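Local coordinates for protein putative trimethylamine methyltransferase (Rhizobium meliloti, PDB 4YYC) that probably transfers methyl groups, as a methyltransferase of the trimethylamine methyltransferase (MttB) family, at residues Ile62-Ala66 against Leu290-Ala295; Phe161-Lys166 against Ser199-Ser204; Asn190-Asp195 against Arg516-Asp522. Where two conformers were deposited one is given. Numbering follows the deposited sequence.

Contacts 2 and 3 share helix 192-202: residues around its N-terminal end meet the C-terminal end of the chain in contact 3, and its last turn meets helix 158-170 in contact 2. Their centres are about 19 Å apart, and Ser199 OG of contact 2 hydrogen-bonds back to Asp195 O of contact 3. Contact 1 lies on the opposite side of the chain's centre from contact 2, with centres about 38 Å apart, and about 41 Å from the centre of contact 3; it touches neither. Along the chain, contact 2 is nested inside the loop closed by contact 1, whereas contact 3 crosses both. In contact 2 the side chain of Phe161 lies about 12 Å from a bound unknown ligand.

Contact 1: residues Ile62-Ala66 against Leu290-Ala295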
loop_
_atom_site.group_PDB
_atom_site.type_symbol
_atom_site.label_atom_id
_atom_site.label_comp_id
_atom_site.label_asym_id
_atom_site.label_seq_id
_atom_site.Cartn_x
_atom_site.Cartn_y
_atom_site.Cartn_z
ATOM N N ILE A 62 -7.148 22.335 12.227
ATOM C CA ILE A 62 -6.602 22.682 10.912
ATOM C C ILE A 62 -7.497 23.711 10.222
ATOM O O ILE A 62 -7.000 24.675 9.656
ATOM C CB ILE A 62 -6.402 21.452 10.018
ATOM C CG1 ILE A 62 -5.440 20.439 10.670
ATOM C CG2 ILE A 62 -5.867 21.866 8.653
ATOM C CD1 ILE A 62 -4.074 20.990 10.999
ATOM N N GLU A 63 -8.806 23.526 10.276
ATOM C CA GLU A 63 -9.753 24.460 9.647
ATOM C C GLU A 63 -9.643 25.866 10.273
ATOM O O GLU A 63 -9.579 26.869 9.577
ATOM C CB GLU A 63 -11.184 23.895 9.718
ATOM C CG GLU A 63 -11.376 22.685 8.811
ATOM C CD GLU A 63 -12.649 21.898 9.039
ATOM O OE1 GLU A 63 -13.200 21.930 10.158
ATOM O OE2 GLU A 63 -13.054 21.152 8.129
ATOM N N ARG A 64 -9.558 25.923 11.593
ATOM C CA ARG A 64 -9.422 27.184 12.281
ATOM C C ARG A 64 -8.105 27.876 11.913
ATOM O O ARG A 64 -8.071 29.084 11.616
ATOM C CB ARG A 64 -9.452 26.918 13.793
ATOM C CG ARG A 64 -9.628 28.097 14.678
ATOM C CD ARG A 64 -10.101 27.659 16.063
ATOM N NE ARG A 64 -9.303 26.597 16.657
ATOM C CZ ARG A 64 -9.719 25.373 17.000
ATOM N NH1 ARG A 64 -10.974 24.966 16.846
ATOM N NH2 ARG A 64 -8.853 24.537 17.539
ATOM N N ASN A 65 -7.022 27.109 11.908
ATOM C CA ASN A 65 -5.718 27.645 11.563
ATOM C C ASN A 65 -5.643 28.129 10.110
ATOM O O ASN A 65 -4.994 29.141 9.824
ATOM C CB ASN A 65 -4.603 26.612 11.860
ATOM C CG ASN A 65 -4.339 26.454 13.347
ATOM O OD1 ASN A 65 -4.966 27.107 14.185
ATOM N ND2 ASN A 65 -3.380 25.562 13.692
ATOM N N ALA A 66 -6.310 27.435 9.192
ATOM C CA ALA A 66 -6.353 27.931 7.822
ATOM C C ALA A 66 -7.081 29.244 7.685
ATOM O O ALA A 66 -6.674 30.097 6.933
ATOM C CB ALA A 66 -6.927 26.886 6.888
ATOM N N LEU A 290 -0.895 20.736 5.846
ATOM C CA LEU A 290 -2.344 20.706 5.663
ATOM C C LEU A 290 -2.993 22.078 5.799
ATOM O O LEU A 290 -3.928 22.400 5.093
ATOM C CB LEU A 290 -3.034 19.779 6.658
ATOM C CG LEU A 290 -2.915 18.312 6.309
ATOM C CD1 LEU A 290 -3.455 17.487 7.448
ATOM C CD2 LEU A 290 -3.636 17.981 5.000
ATOM N N THR A 291 -2.563 22.856 6.793
ATOM C CA THR A 291 -3.098 24.172 6.988
ATOM C C THR A 291 -2.855 25.035 5.740
ATOM O O THR A 291 -3.745 25.750 5.265
ATOM C CB THR A 291 -2.416 24.798 8.219
ATOM O OG1 THR A 291 -2.729 23.967 9.342
ATOM C CG2 THR A 291 -2.880 26.169 8.447
ATOM N N GLN A 292 -1.620 25.000 5.241
ATOM C CA GLN A 292 -1.305 25.801 4.049
ATOM C C GLN A 292 -2.102 25.336 2.828
ATOM O O GLN A 292 -2.615 26.144 2.056
ATOM C CB GLN A 292 0.172 25.770 3.744
ATOM C CG GLN A 292 0.601 26.884 2.802
ATOM C CD GLN A 292 2.048 26.654 2.402
ATOM O OE1 GLN A 292 2.928 26.825 3.211
ATOM N NE2 GLN A 292 2.290 26.230 1.160
ATOM N N ILE A 293 -2.176 24.030 2.648
ATOM C CA ILE A 293 -2.981 23.469 1.581
ATOM C C ILE A 293 -4.424 23.960 1.616
ATOM O O ILE A 293 -4.976 24.405 0.603
ATOM C CB ILE A 293 -2.954 21.923 1.606
ATOM C CG1 ILE A 293 -1.595 21.436 1.102
ATOM C CG2 ILE A 293 -4.071 21.355 0.745
ATOM C CD1 ILE A 293 -1.361 19.962 1.440
ATOM N N LEU A 294 -5.033 23.893 2.792
ATOM C CA LEU A 294 -6.431 24.254 2.914
ATOM C C LEU A 294 -6.613 25.744 2.606
ATOM O O LEU A 294 -7.580 26.123 1.932
ATOM C CB LEU A 294 -6.985 23.872 4.300
ATOM C CG LEU A 294 -8.443 24.243 4.559
ATOM C CD1 LEU A 294 -9.364 23.605 3.522
ATOM C CD2 LEU A 294 -8.815 23.804 5.980
ATOM N N ALA A 295 -5.689 26.589 3.071
ATOM C CA ALA A 295 -5.760 28.043 2.766
ATOM C C ALA A 295 -5.670 28.302 1.265
ATOM O O ALA A 295 -6.489 29.029 0.704
ATOM C CB ALA A 295 -4.648 28.782 3.515
HETATM O O HOH W 1 -1.676 24.521 11.706
#
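Ala66 is the small bump at the tightest point of this helix pair. Its CB drops into a hollow lined by Thr291, Leu294 and Ala295 on helix 286-307, 3.7 Å from Leu294 CD2 and 4.0 Å from the backbone N of Ala295. Thr291 returns the fit: its CG2 fills the dip around Asn65 and Ala66, 3.7 Å from Ala66 N and 3.8 Å from Asn65 CB. Because these residues are slim, the Ala66 and Thr291 CA atoms come within 5.0 Å, and the segment axes approach to 8.5 Å while crossing at -60°. Ile62, one turn before Ala66, spreads over the neighbouring slope, with CG2 4.0 Å from Leu290 CB and CD1 3.7 Å from Thr291 OG1. Leu294 CD2 lies against the backbone of helix 56-73 at Glu63, 3.8 Å from Glu63 CA, while the Glu63 carboxylate pairs with Arg349.

Helix 286-307 follows strand 269-277 and leads into strand 313-322, a beta-alpha-beta unit between parallel strands, consistent with the TIM barrel of the MttB family; the N-terminal helix 56-73 lies across its outside, and helix 334-350 adds Leu346 against Ile62. Along one edge a water accepts from Asn65 ND2 (2.8 Å) and donates to Thr291 OG1 (2.6 Å). Thr291 OG1 also bonds Ala287 O, and Asn65 ND2 also bonds Gln431 of the second subunit, whose Ile436 packs on Thr291. With only a water linking polar groups of the two segments, their pairing depends on the close fit of buried apolar groups, while the polar rim of Asn65 and Thr291 borders the subunit interface.

Contact 2: residues Phe161-Lys166 against Ser199-Ser204; sequences FRNFVK and SHIRYS
Build Phe161-Lys166 as regular helix, part of helix 158-170, and Ser199-Arg202 as the last turn of helix 192-202. Tyr203 then leaves the helix at phi/psi -106/-1, and Ser204 is extended at -148/164. The segments run in roughly the same direction, pairing Arg162 with Ser199 (CA atoms 6.1 Å apart) and, one turn on, Lys166 with Tyr203 (6.0 Å).

Tyr203 gives up the most surface. With chi1 m its CB sits 3.8 Å from Val165 CG1. Two long side chains lie along the same side of its ring: Lys166 CE comes to 3.9 Å from Tyr203 CD1, and Arg162 NH1 to 3.4 Å from Tyr203 OH. The hydroxyl lies over one face of the guanidinium at an angle too poor for a hydrogen bond. Arg162 is extended beyond its m chi1, its CG 3.7 Å from Ser199 OG, which bonds Asp195 O.

The contact joins helix 158-170 to the C-terminal end of helix 192-202, just ahead of strand 208-209, which pairs in parallel with strand 240-245 in what is consistent with the TIM barrel of the MttB family.

Val165, chi1 t, fills the middle: CG1 is 3.7 Å from Ser199 O and 3.8 Å from Ser204 CB, and CG2 is 3.7 Å from His200 CE1. One turn before Val165, Phe161 (chi1 t) turns an edge to the face of His200 (chi1 m) in an offset edge-to-face pair, centroids 5.4 Å apart and planes at 75°; His200 ND1 hydrogen-bonds Ser177 OG and NE2 Gly179 O, fixing the ring. A water donates to Val165 O (2.9 Å) and hydrogen-bonds Ser204 OG (2.7 Å).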
loop_
_atom_site.group_PDB
_atom_site.type_symbol
_atom_site.label_atom_id
_atom_site.label_comp_id
_atom_site.label_asym_id
_atom_site.label_seq_id
_atom_site.Cartn_x
_atom_site.Cartn_y
_atom_site.Cartn_z
ATOM N N PHE A 161 3.343 11.079 -27.319
ATOM C CA PHE A 161 2.056 11.570 -26.772
ATOM C C PHE A 161 0.913 10.683 -27.271
ATOM O O PHE A 161 0.092 10.159 -26.520
ATOM C CB PHE A 161 1.850 13.016 -27.222
ATOM C CG PHE A 161 0.744 13.737 -26.509
ATOM C CD1 PHE A 161 -0.608 13.567 -26.854
ATOM C CD2 PHE A 161 1.035 14.569 -25.442
ATOM C CE1 PHE A 161 -1.602 14.219 -26.147
ATOM C CE2 PHE A 161 0.043 15.213 -24.749
ATOM C CZ PHE A 161 -1.289 15.028 -25.112
ATOM N N ARG A 162 0.896 10.471 -28.575
ATOM C CA ARG A 162 -0.131 9.619 -29.162
ATOM C C ARG A 162 -0.076 8.194 -28.608
ATOM O O ARG A 162 -1.124 7.616 -28.296
ATOM C CB ARG A 162 -0.028 9.611 -30.672
ATOM C CG ARG A 162 -0.487 10.926 -31.252
ATOM C CD ARG A 162 -0.145 10.995 -32.707
ATOM N NE ARG A 162 -0.669 12.195 -33.311
ATOM C CZ ARG A 162 -0.565 12.455 -34.617
ATOM N NH1 ARG A 162 0.055 11.603 -35.464
ATOM N NH2 ARG A 162 -1.114 13.571 -35.075
ATOM N N ASN A 163 1.122 7.644 -28.466
ATOM C CA ASN A 163 1.240 6.307 -27.900
ATOM C C ASN A 163 0.628 6.232 -26.484
ATOM O O ASN A 163 -0.024 5.239 -26.151
ATOM C CB ASN A 163 2.670 5.819 -27.886
ATOM C CG ASN A 163 3.175 5.436 -29.251
ATOM O OD1 ASN A 163 2.384 5.168 -30.161
ATOM N ND2 ASN A 163 4.488 5.385 -29.408
ATOM N N PHE A 164 0.884 7.222 -25.652
ATOM C CA PHE A 164 0.316 7.243 -24.304
ATOM C C PHE A 164 -1.188 7.394 -24.334
ATOM O O PHE A 164 -1.862 6.761 -23.533
ATOM C CB PHE A 164 0.968 8.267 -23.389
ATOM C CG PHE A 164 2.340 7.830 -22.873
ATOM C CD1 PHE A 164 2.450 6.858 -21.886
ATOM C CD2 PHE A 164 3.520 8.436 -23.332
ATOM C CE1 PHE A 164 3.697 6.461 -21.410
ATOM C CE2 PHE A 164 4.786 8.008 -22.874
ATOM C CZ PHE A 164 4.852 7.001 -21.940
ATOM N N VAL A 165 -1.709 8.217 -25.257
ATOM C CA VAL A 165 -3.138 8.291 -25.411
ATOM C C VAL A 165 -3.721 6.928 -25.795
ATOM O O VAL A 165 -4.740 6.499 -25.250
ATOM C CB VAL A 165 -3.569 9.395 -26.369
ATOM C CG1 VAL A 165 -5.067 9.360 -26.583
ATOM C CG2 VAL A 165 -3.194 10.749 -25.778
ATOM N N LYS A 166 -3.071 6.250 -26.738
ATOM C CA LYS A 166 -3.493 4.921 -27.143
ATOM C C LYS A 166 -3.488 3.925 -25.978
ATOM O O LYS A 166 -4.439 3.180 -25.785
ATOM C CB LYS A 166 -2.627 4.387 -28.294
ATOM C CG LYS A 166 -2.734 5.185 -29.604
ATOM C CD LYS A 166 -1.755 4.618 -30.620
ATOM C CE LYS A 166 -1.912 5.289 -31.963
ATOM N NZ LYS A 166 -0.930 4.855 -32.979
ATOM N N SER A 199 -5.192 14.937 -30.189
ATOM C CA SER A 199 -4.793 13.531 -29.941
ATOM C C SER A 199 -5.762 12.819 -28.998
ATOM O O SER A 199 -6.114 11.667 -29.212
ATOM C CB SER A 199 -3.356 13.466 -29.396
ATOM O OG SER A 199 -2.479 13.943 -30.374
ATOM N N HIS A 200 -6.218 13.509 -27.951
ATOM C CA HIS A 200 -7.216 12.957 -27.032
ATOM C C HIS A 200 -8.554 12.679 -27.712
ATOM O O HIS A 200 -9.303 11.833 -27.259
ATOM C CB HIS A 200 -7.419 13.872 -25.825
ATOM C CG HIS A 200 -6.239 13.906 -24.888
ATOM N ND1 HIS A 200 -5.874 12.816 -24.127
ATOM C CD2 HIS A 200 -5.347 14.879 -24.591
ATOM C CE1 HIS A 200 -4.816 13.120 -23.405
ATOM N NE2 HIS A 200 -4.478 14.368 -23.661
ATOM N N ILE A 201 -8.847 13.390 -28.791
ATOM C CA ILE A 201 -10.107 13.190 -29.513
ATOM C C ILE A 201 -9.978 12.105 -30.549
ATOM O O ILE A 201 -10.897 11.279 -30.679
ATOM C CB ILE A 201 -10.603 14.519 -30.132
ATOM C CG1 ILE A 201 -10.786 15.566 -29.045
ATOM C CG2 ILE A 201 -11.882 14.278 -30.921
ATOM C CD1 ILE A 201 -10.934 16.992 -29.524
ATOM N N ARG A 202 -8.870 12.130 -31.290
ATOM C CA ARG A 202 -8.670 11.210 -32.432
ATOM C C ARG A 202 -8.354 9.786 -31.952
ATOM O O ARG A 202 -8.829 8.814 -32.546
ATOM C CB ARG A 202 -7.555 11.760 -33.340
ATOM C CG ARG A 202 -7.184 10.948 -34.588
ATOM C CD ARG A 202 -8.344 10.712 -35.556
ATOM N NE ARG A 202 -9.182 9.683 -34.997
ATOM C CZ ARG A 202 -10.138 9.006 -35.596
ATOM N NH1 ARG A 202 -10.402 9.139 -36.897
ATOM N NH2 ARG A 202 -10.779 8.130 -34.824
ATOM N N TYR A 203 -7.561 9.657 -30.885
ATOM C CA TYR A 203 -7.031 8.362 -30.475
ATOM C C TYR A 203 -7.701 7.793 -29.251
ATOM O O TYR A 203 -7.389 6.663 -28.833
ATOM C CB TYR A 203 -5.528 8.440 -30.289
ATOM C CG TYR A 203 -4.815 8.812 -31.572
ATOM C CD1 TYR A 203 -4.681 7.890 -32.592
ATOM C CD2 TYR A 203 -4.328 10.094 -31.782
ATOM C CE1 TYR A 203 -4.038 8.235 -33.777
ATOM C CE2 TYR A 203 -3.697 10.468 -32.963
ATOM C CZ TYR A 203 -3.541 9.530 -33.950
ATOM O OH TYR A 203 -2.926 9.900 -35.133
ATOM N N SER A 204 -8.665 8.524 -28.693
ATOM C CA SER A 204 -9.395 8.024 -27.514
ATOM C C SER A 204 -10.823 8.544 -27.574
ATOM O O SER A 204 -11.101 9.505 -28.320
ATOM C CB SER A 204 -8.748 8.553 -26.253
ATOM O OG SER A 204 -9.296 7.894 -25.119
HETATM O O HOH W 2 -6.924 7.707 -23.782
#

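Contact 3: residues Asn190-Asp195 against Arg516-Asp522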
loop_
_atom_site.group_PDB
_atom_site.type_symbol
_atom_site.label_atom_id
_atom_site.label_comp_id
_atom_site.label_asym_id
_atom_site.label_seq_id
_atom_site.Cartn_x
_atom_site.Cartn_y
_atom_site.Cartn_z
ATOM N N ASN A 190 3.997 27.320 -29.077
ATOM C CA ASN A 190 2.746 28.046 -29.231
ATOM C C ASN A 190 1.697 27.290 -30.008
ATOM O O ASN A 190 0.596 27.767 -30.124
ATOM C CB ASN A 190 2.997 29.443 -29.837
ATOM C CG ASN A 190 3.554 29.384 -31.250
ATOM O OD1 ASN A 190 4.084 28.383 -31.687
ATOM N ND2 ASN A 190 3.511 30.517 -31.962
ATOM N N LYS A 191 2.015 26.104 -30.554
ATOM C CA LYS A 191 1.041 25.343 -31.341
ATOM C C LYS A 191 0.701 23.968 -30.804
ATOM O O LYS A 191 -0.337 23.410 -31.173
ATOM C CB LYS A 191 1.559 25.171 -32.763
ATOM C CG LYS A 191 1.556 26.485 -33.549
ATOM C CD LYS A 191 2.320 26.358 -34.832
ATOM C CE LYS A 191 2.520 27.730 -35.420
ATOM N NZ LYS A 191 3.015 27.648 -36.815
ATOM N N ARG A 192 1.588 23.421 -29.996
ATOM C CA ARG A 192 1.481 22.014 -29.598
ATOM C C ARG A 192 0.199 21.680 -28.865
ATOM O O ARG A 192 -0.280 20.565 -28.937
ATOM C CB ARG A 192 2.722 21.551 -28.827
ATOM C CG ARG A 192 2.937 22.238 -27.496
ATOM C CD ARG A 192 4.187 21.846 -26.741
ATOM N NE ARG A 192 5.395 22.093 -27.485
ATOM C CZ ARG A 192 6.622 22.134 -26.937
ATOM N NH1 ARG A 192 6.769 21.979 -25.621
ATOM N NH2 ARG A 192 7.683 22.340 -27.710
ATOM N N HIS A 193 -0.363 22.627 -28.109
ATOM C CA HIS A 193 -1.626 22.402 -27.426
ATOM C C HIS A 193 -2.743 21.919 -28.347
ATOM O O HIS A 193 -3.615 21.114 -27.953
ATOM C CB HIS A 193 -2.108 23.645 -26.689
ATOM C CG HIS A 193 -2.515 24.788 -27.587
ATOM N ND1 HIS A 193 -1.620 25.557 -28.292
ATOM C CD2 HIS A 193 -3.738 25.282 -27.882
ATOM C CE1 HIS A 193 -2.262 26.495 -28.957
ATOM N NE2 HIS A 193 -3.550 26.357 -28.713
ATOM N N LEU A 194 -2.722 22.396 -29.587
ATOM C CA LEU A 194 -3.760 22.038 -30.540
ATOM C C LEU A 194 -3.674 20.548 -30.889
ATOM O O LEU A 194 -4.675 19.837 -30.909
ATOM C CB LEU A 194 -3.578 22.858 -31.825
ATOM C CG LEU A 194 -3.769 24.359 -31.610
ATOM C CD1 LEU A 194 -3.137 25.119 -32.745
ATOM C CD2 LEU A 194 -5.225 24.727 -31.393
ATOM N N ASP A 195 -2.463 20.102 -31.144
ATOM C CA ASP A 195 -2.200 18.666 -31.425
ATOM C C ASP A 195 -2.441 17.759 -30.231
ATOM O O ASP A 195 -2.867 16.605 -30.410
ATOM C CB ASP A 195 -0.786 18.503 -31.972
ATOM C CG ASP A 195 -0.619 19.197 -33.285
ATOM O OD1 ASP A 195 -1.180 18.732 -34.323
ATOM O OD2 ASP A 195 0.004 20.269 -33.306
ATOM N N ARG A 516 -5.686 28.188 -36.869
ATOM C CA ARG A 516 -4.961 28.712 -35.738
ATOM C C ARG A 516 -3.463 28.662 -35.968
ATOM O O ARG A 516 -2.776 29.618 -35.694
ATOM C CB ARG A 516 -5.336 27.959 -34.445
ATOM C CG ARG A 516 -6.758 28.223 -33.989
ATOM C CD ARG A 516 -7.017 29.664 -33.493
ATOM N NE ARG A 516 -6.250 29.868 -32.314
ATOM C CZ ARG A 516 -5.218 30.681 -32.135
ATOM N NH1 ARG A 516 -4.857 31.607 -33.027
ATOM N NH2 ARG A 516 -4.589 30.620 -30.982
ATOM N N LYS A 517 -2.937 27.550 -36.505
ATOM C CA LYS A 517 -1.495 27.461 -36.766
ATOM C C LYS A 517 -1.028 28.500 -37.782
ATOM O O LYS A 517 0.066 29.062 -37.655
ATOM C CB LYS A 517 -1.115 26.039 -37.222
ATOM C CG LYS A 517 -1.230 25.023 -36.097
ATOM C CD LYS A 517 -0.568 23.712 -36.480
ATOM C CE LYS A 517 -0.644 22.735 -35.378
ATOM N NZ LYS A 517 0.085 21.469 -35.675
ATOM N N ASP A 518 -1.827 28.712 -38.807
ATOM C CA ASP A 518 -1.454 29.682 -39.851
ATOM C C ASP A 518 -1.479 31.115 -39.344
ATOM O O ASP A 518 -0.855 31.991 -39.965
ATOM C CB ASP A 518 -2.356 29.582 -41.091
ATOM C CG ASP A 518 -1.687 30.169 -42.344
ATOM O OD1 ASP A 518 -0.589 29.683 -42.710
ATOM O OD2 ASP A 518 -2.216 31.122 -42.970
ATOM N N SER A 519 -2.208 31.377 -38.265
ATOM C CA SER A 519 -2.312 32.733 -37.722
ATOM C C SER A 519 -1.116 33.170 -36.866
ATOM O O SER A 519 -1.080 34.319 -36.455
ATOM C CB SER A 519 -3.591 32.853 -36.897
ATOM O OG SER A 519 -3.440 32.235 -35.639
HETATM N N MSE A 520 -0.155 32.282 -36.620
HETATM C CA MSE A 520 0.977 32.533 -35.733
HETATM C C MSE A 520 2.245 32.005 -36.336
HETATM O O MSE A 520 2.222 30.916 -36.901
HETATM C CB MSE A 520 0.810 31.673 -34.486
HETATM C CG MSE A 520 -0.497 31.965 -33.782
HETATM SE SE MSE A 520 -0.372 31.148 -32.030
HETATM C CE MSE A 520 -1.372 29.497 -32.429
ATOM N N PRO A 521 3.375 32.717 -36.208
ATOM C CA PRO A 521 4.667 32.063 -36.514
ATOM C C PRO A 521 5.062 31.193 -35.305
ATOM O O PRO A 521 4.618 31.483 -34.201
ATOM C CB PRO A 521 5.630 33.235 -36.690
ATOM C CG PRO A 521 5.063 34.328 -35.842
ATOM C CD PRO A 521 3.582 34.087 -35.683
ATOM N N ASP A 522 5.865 30.145 -35.500
ATOM C CA ASP A 522 6.223 29.191 -34.398
ATOM C C ASP A 522 6.912 29.869 -33.194
ATOM O O ASP A 522 7.559 30.919 -33.353
ATOM C CB ASP A 522 7.138 28.068 -34.931
ATOM C CG ASP A 522 6.406 27.089 -35.858
ATOM O OD1 ASP A 522 5.352 27.445 -36.404
ATOM O OD2 ASP A 522 6.884 25.961 -36.070
HETATM O O HOH W 3 1.841 26.859 -39.184
#
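Two salt bridges tie the end of helix 503-518 and the residues after it to Asn190-Asp195, at the N-terminal end of helix 192-202. Lys191 NZ meets Asp522 OD1 at a very short 2.4 Å, and Lys517 NZ reaches back to Asp195 OD2 at 2.7 Å, so each segment gives one lysine and one aspartate. Asn190 ND2 adds a hydrogen bond to Pro521 O (2.7 Å). The remaining protons of Lys191 NZ are shared among a water at 2.8 Å and two weak hydrogen bonds of 3.4 Å, to Lys517 O and Met520 O, where helix 503-518 gives out.

Outside these, the selenomethionine Met520 lays CE 3.5 Å from Asn190 O, and Lys191 CD passes 4.0 Å from Lys517 CG. Leu194 CD1 packs on Lys517 CG (3.9 Å) and Arg516 CB (4.0 Å); the Arg516 guanidinium pairs with Asp220 of helix 215-229. At this surface site the last modelled residues are thus held mainly by reciprocal charges and backbone carbonyls, with limited apolar cover from Leu194 and the lysine stems.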